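Local coordinates for USG-1 protein homolog (Pseudomonas aeruginosa, PDB 2HJS) that probably acts as an NAD(P)-dependent oxidoreductase on aldehyde groups, as a dimeric member of the aspartate-semialdehyde dehydrogenase family, at residues F244-V258 and D305-N317. Numbering follows the deposited sequence. Where two conformers were deposited one is given.
Sequences FGDSLSVTLQCAEPV and DPCQVNLWIVSDN
In one of its two modelled conformers, the amide of Gln253 bridges two residues of the facing segment at once. Its NE2 donates an almost straight bond to Asp305 OD2 (2.9 Å, 171°), met from above the carboxylate plane, while its OE1 takes Gln308 NE2 on a lone pair (3.2 Å), the two amide planes standing nearly perpendicular. A bend at chi2 (79°) directs the Gln253 amide toward the Asp305–Gln308 turn. The underlying pairing is regular and antiparallel, running from Asp246–Ser315 to Gln253–Gln308. Beyond it, Cys254 N reaches Cys307 O (2.7 Å), and Val258 N binds Pro306 O after the chain has wrapped around the Cys307 side chain, whose sulfur packs on Pro257 CD. At the other end Asn317, in the first turn of a helix, receives Gly245 N on OD1 (2.8 Å), from above its carbonyl plane.

Leu248, Val250, Leu252, Val309, Leu311 and Ile313 make one face apolar up to Asp246 and Ser315 at its end, with Val250 CG2 against Ile313 CD1 (3.8 Å). On the other, Ser247 CB approaches Trp312 CH2 obliquely (3.5 Å), and a water joins Ser249 OG, Val250 O and Asn310 ND2. This more polar face meets the second subunit, where Asn155 binds Thr251 OG1 and Asn234 binds both Gln308 OE1 and Asn310 OD1. Within the mixed sheet of the dimerisation domain, strands 246-254 and 308-315 are central, flanked by strands 151-160 and 294-301, while helix 133-145 packs against Asp246, Ser315 and Asn317.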
loop_
_atom_site.group_PDB
_atom_site.type_symbol
_atom_site.label_atom_id
_atom_site.label_comp_id
_atom_site.label_asym_id
_atom_site.label_seq_id
_atom_site.Cartn_x
_atom_site.Cartn_y
_atom_site.Cartn_z
ATOM N N PHE A 244 -9.574 -3.698 -10.171
ATOM C CA PHE A 244 -9.712 -5.114 -9.844
ATOM C C PHE A 244 -8.415 -5.693 -9.239
ATOM O O PHE A 244 -7.303 -5.309 -9.658
ATOM C CB PHE A 244 -10.056 -5.890 -11.121
ATOM C CG PHE A 244 -11.273 -5.388 -11.835
ATOM C CD1 PHE A 244 -11.159 -4.749 -13.064
ATOM C CD2 PHE A 244 -12.538 -5.560 -11.281
ATOM C CE1 PHE A 244 -12.290 -4.270 -13.736
ATOM C CE2 PHE A 244 -13.700 -5.090 -11.959
ATOM C CZ PHE A 244 -13.569 -4.447 -13.170
ATOM N N GLY A 245 -8.558 -6.611 -8.276
ATOM C CA GLY A 245 -7.428 -7.388 -7.736
ATOM C C GLY A 245 -6.960 -6.924 -6.371
ATOM O O GLY A 245 -7.039 -5.727 -6.060
ATOM N N ASP A 246 -6.501 -7.867 -5.543
ATOM C CA ASP A 246 -5.864 -7.532 -4.258
ATOM C C ASP A 246 -4.352 -7.531 -4.435
ATOM O O ASP A 246 -3.834 -8.424 -5.086
ATOM C CB ASP A 246 -6.210 -8.578 -3.196
ATOM C CG ASP A 246 -7.680 -8.597 -2.854
ATOM O OD1 ASP A 246 -8.347 -7.518 -2.851
ATOM O OD2 ASP A 246 -8.166 -9.709 -2.580
ATOM N N SER A 247 -3.663 -6.532 -3.880
ATOM C CA SER A 247 -2.203 -6.473 -3.847
ATOM C C SER A 247 -1.741 -6.481 -2.375
ATOM O O SER A 247 -2.047 -5.560 -1.632
ATOM C CB SER A 247 -1.693 -5.194 -4.537
ATOM O OG SER A 247 -2.199 -5.103 -5.867
ATOM N N LEU A 248 -1.018 -7.514 -1.955
ATOM C CA LEU A 248 -0.690 -7.670 -0.540
ATOM C C LEU A 248 0.812 -7.575 -0.306
ATOM O O LEU A 248 1.581 -8.211 -1.014
ATOM C CB LEU A 248 -1.176 -9.028 -0.009
ATOM C CG LEU A 248 -2.601 -9.495 -0.367
ATOM C CD1 LEU A 248 -2.886 -10.839 0.302
ATOM C CD2 LEU A 248 -3.630 -8.447 0.070
ATOM N N SER A 249 1.213 -6.794 0.692
ATOM C CA SER A 249 2.596 -6.767 1.126
ATOM C C SER A 249 2.680 -7.397 2.515
ATOM O O SER A 249 2.090 -6.917 3.476
ATOM C CB SER A 249 3.134 -5.338 1.121
ATOM O OG SER A 249 4.445 -5.339 1.652
ATOM N N VAL A 250 3.405 -8.507 2.590
ATOM C CA VAL A 250 3.459 -9.343 3.782
ATOM C C VAL A 250 4.882 -9.349 4.339
ATOM O O VAL A 250 5.835 -9.412 3.573
ATOM C CB VAL A 250 2.999 -10.789 3.422
ATOM C CG1 VAL A 250 3.051 -11.729 4.638
ATOM C CG2 VAL A 250 1.557 -10.787 2.799
ATOM N N THR A 251 5.024 -9.252 5.664
ATOM C CA THR A 251 6.307 -9.467 6.356
ATOM C C THR A 251 6.128 -10.554 7.400
ATOM O O THR A 251 5.262 -10.449 8.273
ATOM C CB THR A 251 6.797 -8.219 7.087
ATOM O OG1 THR A 251 6.686 -7.104 6.213
ATOM C CG2 THR A 251 8.271 -8.362 7.522
ATOM N N LEU A 252 6.923 -11.608 7.302
ATOM C CA LEU A 252 6.930 -12.638 8.316
ATOM C C LEU A 252 8.188 -12.530 9.144
ATOM O O LEU A 252 9.284 -12.455 8.594
ATOM C CB LEU A 252 6.907 -14.040 7.690
ATOM C CG LEU A 252 5.971 -14.348 6.520
ATOM C CD1 LEU A 252 5.980 -15.837 6.234
ATOM C CD2 LEU A 252 4.613 -13.936 6.943
ATOM N N GLN A 253 8.018 -12.515 10.462
ATOM C CA GLN A 253 9.131 -12.583 11.388
ATOM C C GLN A 253 9.211 -14.012 11.886
ATOM O O GLN A 253 8.298 -14.504 12.554
ATOM C CB GLN A 253 8.913 -11.630 12.556
ATOM C CG GLN A 253 10.064 -11.591 13.552
ATOM C CD GLN A 253 11.219 -10.752 13.065
ATOM O OE1 GLN A 253 11.027 -9.631 12.610
ATOM N NE2 GLN A 253 12.430 -11.292 13.153
ATOM N N CYS A 254 10.301 -14.685 11.543
ATOM C CA CYS A 254 10.450 -16.084 11.865
ATOM C C CYS A 254 11.430 -16.343 12.985
ATOM O O CYS A 254 12.179 -15.461 13.372
ATOM C CB CYS A 254 10.844 -16.864 10.620
ATOM S SG CYS A 254 9.630 -16.603 9.305
ATOM N N ALA A 255 11.415 -17.578 13.485
ATOM C CA ALA A 255 12.213 -17.954 14.637
ATOM C C ALA A 255 13.689 -18.143 14.271
ATOM O O ALA A 255 14.559 -17.928 15.098
ATOM C CB ALA A 255 11.639 -19.229 15.280
ATOM N N GLU A 256 13.925 -18.520 13.011
ATOM C CA GLU A 256 15.233 -18.930 12.487
ATOM C C GLU A 256 15.507 -18.103 11.214
ATOM O O GLU A 256 14.552 -17.647 10.575
ATOM C CB GLU A 256 15.196 -20.431 12.122
ATOM C CG GLU A 256 14.526 -21.363 13.171
ATOM C CD GLU A 256 13.799 -22.569 12.547
ATOM O OE1 GLU A 256 12.543 -22.635 12.648
ATOM O OE2 GLU A 256 14.479 -23.446 11.955
ATOM N N PRO A 257 16.801 -17.874 10.856
ATOM C CA PRO A 257 17.068 -17.296 9.521
ATOM C C PRO A 257 16.337 -18.050 8.393
ATOM O O PRO A 257 16.358 -19.284 8.347
ATOM C CB PRO A 257 18.583 -17.437 9.373
ATOM C CG PRO A 257 19.098 -17.370 10.801
ATOM C CD PRO A 257 18.056 -18.076 11.624
ATOM N N VAL A 258 15.669 -17.307 7.517
ATOM C CA VAL A 258 14.838 -17.907 6.472
ATOM C C VAL A 258 15.686 -18.384 5.298
ATOM O O VAL A 258 16.509 -17.634 4.771
ATOM C CB VAL A 258 13.743 -16.918 5.982
ATOM C CG1 VAL A 258 12.884 -17.543 4.904
ATOM C CG2 VAL A 258 12.854 -16.485 7.131
ATOM N N ASP A 305 17.717 -8.123 9.101
ATOM C CA ASP A 305 17.307 -9.347 9.813
ATOM C C ASP A 305 17.092 -10.520 8.846
ATOM O O ASP A 305 16.121 -10.524 8.095
ATOM C CB ASP A 305 15.988 -9.033 10.551
ATOM C CG ASP A 305 15.597 -10.076 11.663
ATOM O OD1 ASP A 305 16.027 -11.280 11.691
ATOM O OD2 ASP A 305 14.760 -9.655 12.518
ATOM N N PRO A 306 18.006 -11.517 8.855
ATOM C CA PRO A 306 17.783 -12.753 8.098
ATOM C C PRO A 306 16.552 -13.560 8.575
ATOM O O PRO A 306 16.074 -14.411 7.839
ATOM C CB PRO A 306 19.078 -13.556 8.315
ATOM C CG PRO A 306 19.753 -12.922 9.486
ATOM C CD PRO A 306 19.306 -11.510 9.557
ATOM N N CYS A 307 16.051 -13.279 9.782
ATOM C CA CYS A 307 14.851 -13.953 10.315
ATOM C C CYS A 307 13.524 -13.360 9.759
ATOM O O CYS A 307 12.438 -13.834 10.104
ATOM C CB CYS A 307 14.848 -13.913 11.855
ATOM S SG CYS A 307 16.333 -14.629 12.682
ATOM N N GLN A 308 13.627 -12.334 8.907
ATOM C CA GLN A 308 12.480 -11.716 8.235
ATOM C C GLN A 308 12.376 -12.127 6.776
ATOM O O GLN A 308 13.384 -12.198 6.083
ATOM C CB GLN A 308 12.624 -10.199 8.241
ATOM C CG GLN A 308 12.170 -9.532 9.502
ATOM C CD GLN A 308 12.530 -8.072 9.536
ATOM O OE1 GLN A 308 12.854 -7.457 8.509
ATOM N NE2 GLN A 308 12.522 -7.504 10.734
ATOM N N VAL A 309 11.161 -12.376 6.301
ATOM C CA VAL A 309 10.966 -12.624 4.877
ATOM C C VAL A 309 9.765 -11.813 4.449
ATOM O O VAL A 309 8.756 -11.782 5.155
ATOM C CB VAL A 309 10.835 -14.163 4.510
ATOM C CG1 VAL A 309 9.689 -14.849 5.271
ATOM C CG2 VAL A 309 10.649 -14.379 2.982
ATOM N N ASN A 310 9.899 -11.142 3.311
ATOM C CA ASN A 310 8.809 -10.395 2.695
ATOM C C ASN A 310 8.252 -11.161 1.532
ATOM O O ASN A 310 8.993 -11.876 0.880
ATOM C CB ASN A 310 9.324 -9.077 2.147
ATOM C CG ASN A 310 9.705 -8.120 3.232
ATOM O OD1 ASN A 310 10.857 -8.092 3.677
ATOM N ND2 ASN A 310 8.727 -7.365 3.720
ATOM N N LEU A 311 6.947 -11.003 1.288
ATOM C CA LEU A 311 6.291 -11.564 0.117
ATOM C C LEU A 311 5.399 -10.469 -0.454
ATOM O O LEU A 311 4.864 -9.672 0.294
ATOM C CB LEU A 311 5.354 -12.734 0.501
ATOM C CG LEU A 311 5.824 -13.869 1.408
ATOM C CD1 LEU A 311 4.593 -14.642 1.806
ATOM C CD2 LEU A 311 6.751 -14.783 0.637
ATOM N N TRP A 312 5.194 -10.492 -1.769
ATOM C CA TRP A 312 4.209 -9.642 -2.429
ATOM C C TRP A 312 3.259 -10.574 -3.153
ATOM O O TRP A 312 3.690 -11.464 -3.858
ATOM C CB TRP A 312 4.912 -8.693 -3.392
ATOM C CG TRP A 312 4.050 -8.014 -4.453
ATOM C CD1 TRP A 312 3.871 -8.429 -5.764
ATOM C CD2 TRP A 312 3.308 -6.785 -4.320
ATOM N NE1 TRP A 312 3.061 -7.530 -6.426
ATOM C CE2 TRP A 312 2.700 -6.523 -5.569
ATOM C CE3 TRP A 312 3.086 -5.889 -3.260
ATOM C CZ2 TRP A 312 1.919 -5.380 -5.803
ATOM C CZ3 TRP A 312 2.293 -4.760 -3.489
ATOM C CH2 TRP A 312 1.730 -4.516 -4.763
ATOM N N ILE A 313 1.961 -10.404 -2.921
ATOM C CA ILE A 313 0.958 -11.339 -3.419
ATOM C C ILE A 313 -0.063 -10.565 -4.251
ATOM O O ILE A 313 -0.540 -9.513 -3.829
ATOM C CB ILE A 313 0.226 -12.043 -2.242
ATOM C CG1 ILE A 313 1.229 -12.724 -1.297
ATOM C CG2 ILE A 313 -0.842 -13.027 -2.788
ATOM C CD1 ILE A 313 0.599 -13.227 0.013
ATOM N N VAL A 314 -0.373 -11.047 -5.450
ATOM C CA VAL A 314 -1.474 -10.438 -6.194
ATOM C C VAL A 314 -2.413 -11.516 -6.666
ATOM O O VAL A 314 -1.988 -12.596 -7.085
ATOM C CB VAL A 314 -1.031 -9.469 -7.369
ATOM C CG1 VAL A 314 -0.233 -8.203 -6.824
ATOM C CG2 VAL A 314 -0.277 -10.180 -8.466
ATOM N N SER A 315 -3.699 -11.225 -6.573
ATOM C CA SER A 315 -4.728 -12.201 -6.928
ATOM C C SER A 315 -5.996 -11.486 -7.355
ATOM O O SER A 315 -6.264 -10.344 -6.921
ATOM C CB SER A 315 -5.053 -13.062 -5.707
ATOM O OG SER A 315 -5.628 -14.307 -6.118
ATOM N N ASP A 316 -6.768 -12.166 -8.186
ATOM C CA ASP A 316 -8.088 -11.714 -8.598
ATOM C C ASP A 316 -9.078 -11.969 -7.443
ATOM O O ASP A 316 -9.494 -13.110 -7.194
ATOM C CB ASP A 316 -8.506 -12.443 -9.891
ATOM C CG ASP A 316 -9.817 -11.935 -10.463
ATOM O OD1 ASP A 316 -10.660 -11.413 -9.681
ATOM O OD2 ASP A 316 -10.011 -12.078 -11.700
ATOM N N ASN A 317 -9.423 -10.899 -6.721
ATOM C CA ASN A 317 -10.323 -10.993 -5.574
ATOM C C ASN A 317 -11.695 -11.567 -5.926
ATOM O O ASN A 317 -12.295 -12.273 -5.133
ATOM C CB ASN A 317 -10.471 -9.620 -4.899
ATOM C CG ASN A 317 -10.952 -8.547 -5.857
ATOM O OD1 ASN A 317 -10.376 -8.337 -6.934
ATOM N ND2 ASN A 317 -12.037 -7.878 -5.480
HETATM O O HOH W 1 6.387 -7.135 1.528
HETATM O O HOH W 2 17.232 -15.133 5.293
#